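Long-range contact in Ac-ASP-7 (Ancylostoma caninum, PDB 3S6S), which is of unknown function but, as a secreted hookworm protein of the SCP/TAPS family, probably takes part in the interaction between parasite and host: residues Lys154-Asn159 against Ser168-Asn173. Numbering follows the deposited sequence.
Sequences KPCNEN and STCEWN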
loop_
_atom_site.group_PDB
_atom_site.type_symbol
_atom_site.label_atom_id
_atom_site.label_comp_id
_atom_site.label_asym_id
_atom_site.label_seq_id
_atom_site.Cartn_x
_atom_site.Cartn_y
_atom_site.Cartn_z
ATOM N N LYS A 154 -9.649 -15.900 6.640
ATOM C CA LYS A 154 -8.910 -15.857 7.896
ATOM C C LYS A 154 -7.459 -15.412 7.690
ATOM O O LYS A 154 -6.909 -15.562 6.613
ATOM C CB LYS A 154 -8.960 -17.241 8.575
ATOM N N PRO A 155 -6.832 -14.871 8.735
ATOM C CA PRO A 155 -5.420 -14.496 8.613
ATOM C C PRO A 155 -4.554 -15.742 8.407
ATOM O O PRO A 155 -4.672 -16.687 9.181
ATOM C CB PRO A 155 -5.111 -13.825 9.954
ATOM C CG PRO A 155 -6.139 -14.364 10.901
ATOM C CD PRO A 155 -7.372 -14.637 10.083
ATOM N N CYS A 156 -3.707 -15.752 7.379
ATOM C CA CYS A 156 -3.012 -16.976 6.997
ATOM C C CYS A 156 -2.009 -17.460 8.059
ATOM O O CYS A 156 -1.308 -16.659 8.686
ATOM C CB CYS A 156 -2.319 -16.811 5.633
ATOM S SG CYS A 156 -0.821 -15.800 5.659
ATOM N N ASN A 157 -1.951 -18.775 8.258
ATOM C CA ASN A 157 -0.867 -19.383 9.034
ATOM C C ASN A 157 0.068 -20.190 8.140
ATOM O O ASN A 157 1.276 -20.225 8.358
ATOM C CB ASN A 157 -1.407 -20.243 10.179
ATOM C CG ASN A 157 -1.879 -19.409 11.356
ATOM O OD1 ASN A 157 -1.063 -18.882 12.115
ATOM N ND2 ASN A 157 -3.199 -19.278 11.512
ATOM N N GLU A 158 -0.499 -20.823 7.121
ATOM C CA GLU A 158 0.287 -21.490 6.094
ATOM C C GLU A 158 -0.275 -21.176 4.709
ATOM O O GLU A 158 -1.428 -20.744 4.572
ATOM C CB GLU A 158 0.303 -23.002 6.322
ATOM C CG GLU A 158 -1.054 -23.670 6.181
ATOM C CD GLU A 158 -1.277 -24.739 7.241
ATOM O OE1 GLU A 158 -2.163 -25.603 7.054
ATOM O OE2 GLU A 158 -0.564 -24.708 8.269
ATOM N N ASN A 159 0.545 -21.411 3.689
ATOM C CA ASN A 159 0.195 -21.084 2.318
ATOM C C ASN A 159 -1.252 -21.401 1.926
ATOM O O ASN A 159 -1.926 -20.588 1.292
ATOM C CB ASN A 159 1.184 -21.742 1.352
ATOM C CG ASN A 159 2.598 -21.195 1.508
ATOM O OD1 ASN A 159 2.900 -20.477 2.466
ATOM N ND2 ASN A 159 3.470 -21.531 0.568
ATOM N N SER A 168 0.284 -18.308 -3.702
ATOM C CA SER A 168 0.591 -17.427 -2.587
ATOM C C SER A 168 1.373 -18.067 -1.433
ATOM O O SER A 168 1.094 -19.193 -1.029
ATOM C CB SER A 168 -0.709 -16.795 -2.068
ATOM O OG SER A 168 -1.461 -16.277 -3.152
ATOM N N THR A 169 2.346 -17.320 -0.912
ATOM C CA THR A 169 3.074 -17.676 0.305
ATOM C C THR A 169 2.528 -16.859 1.461
ATOM O O THR A 169 2.418 -15.638 1.367
ATOM C CB THR A 169 4.576 -17.308 0.210
ATOM O OG1 THR A 169 5.159 -17.914 -0.942
ATOM C CG2 THR A 169 5.340 -17.747 1.462
ATOM N N CYS A 170 2.193 -17.528 2.553
ATOM C CA CYS A 170 1.814 -16.848 3.781
ATOM C C CYS A 170 3.068 -16.599 4.610
ATOM O O CYS A 170 3.804 -17.530 4.907
ATOM C CB CYS A 170 0.859 -17.725 4.577
ATOM S SG CYS A 170 0.623 -17.145 6.236
ATOM N N GLU A 171 3.332 -15.358 4.988
ATOM C CA GLU A 171 4.568 -15.121 5.708
ATOM C C GLU A 171 4.434 -14.635 7.141
ATOM O O GLU A 171 4.758 -15.373 8.078
ATOM C CB GLU A 171 5.548 -14.265 4.914
ATOM C CG GLU A 171 6.785 -15.066 4.489
ATOM C CD GLU A 171 7.015 -16.322 5.349
ATOM O OE1 GLU A 171 6.947 -16.228 6.598
ATOM O OE2 GLU A 171 7.244 -17.407 4.767
ATOM N N TRP A 172 3.991 -13.404 7.327
ATOM C CA TRP A 172 3.809 -12.905 8.682
ATOM C C TRP A 172 2.312 -12.641 8.861
ATOM O O TRP A 172 1.884 -11.515 9.083
ATOM C CB TRP A 172 4.615 -11.628 8.887
ATOM C CG TRP A 172 6.086 -11.712 8.525
ATOM C CD1 TRP A 172 7.126 -12.089 9.351
ATOM C CD2 TRP A 172 6.689 -11.365 7.266
ATOM N NE1 TRP A 172 8.319 -12.002 8.680
ATOM C CE2 TRP A 172 8.085 -11.567 7.401
ATOM C CE3 TRP A 172 6.183 -10.907 6.038
ATOM C CZ2 TRP A 172 8.982 -11.324 6.357
ATOM C CZ3 TRP A 172 7.076 -10.671 4.996
ATOM C CH2 TRP A 172 8.462 -10.888 5.162
ATOM N N ASN A 173 1.547 -13.719 8.762
ATOM C CA ASN A 173 0.099 -13.710 8.556
ATOM C C ASN A 173 -0.408 -12.800 7.425
ATOM O O ASN A 173 -1.563 -12.371 7.414
ATOM C CB ASN A 173 -0.706 -13.579 9.864
ATOM C CG ASN A 173 -0.471 -12.273 10.579
ATOM O OD1 ASN A 173 0.172 -12.238 11.640
ATOM N ND2 ASN A 173 -1.005 -11.182 10.018
HETATM O O HOH W 1 -3.434 -13.252 5.985
#
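A disulfide-bonded, cysteine-rich C-terminal region follows the SCP/TAPS core of this chain, and here the disulfide Cys-156 to Cys-170 ties its loop 154-159 to the short strand 169-170 and the turn after it. The bridge is made at 2.1 Å between Cys-156 SG and Cys-170 SG, with a torsion of 84° about the S-S bond, close to the relaxed value. The two cysteines reach it differently: in Cys-156 the sulfur sits between the backbone N and the carbonyl carbon, whereas Cys-170 extends its own opposite the backbone N (chi1 167°). Cys-170 CB then packs 3.6 Å from Glu-158 C, and both cysteines are buried.

Toward the start of the strand, the amide of Asn-159 lies alongside it. Its OD1 accepts the backbone N-H of Cys-170, with 3.0 Å between OD1 and N; the N-H points almost directly at the oxygen (161°) but arrives well above the carbonyl plane. The amide carbon CG rests over the backbone of Ser-168 and Thr-169.

On the other side of the bridge, Asn-173 CA sends a C-H toward Cys-156 O, 3.3 Å away. A water accepts from Cys-156 N at 2.9 Å; its bond to Asn-173 O is doubtfully short. Farther out, Asp-161 takes the backbone N-H groups of Asn-157 and Glu-158 and so holds the loop bend, while Thr-169 pairs through its backbone with Tyr-176. The Cys-156 side chain also touches Cys-162 and Cys-175, which form the neighbouring disulfide. Two adjacent disulfides, each fastening the preceding loop to one strand of a two-stranded antiparallel hairpin, are consistent with the small cysteine-rich, hinge-like extension found C-terminal to the core in some SCP/TAPS proteins.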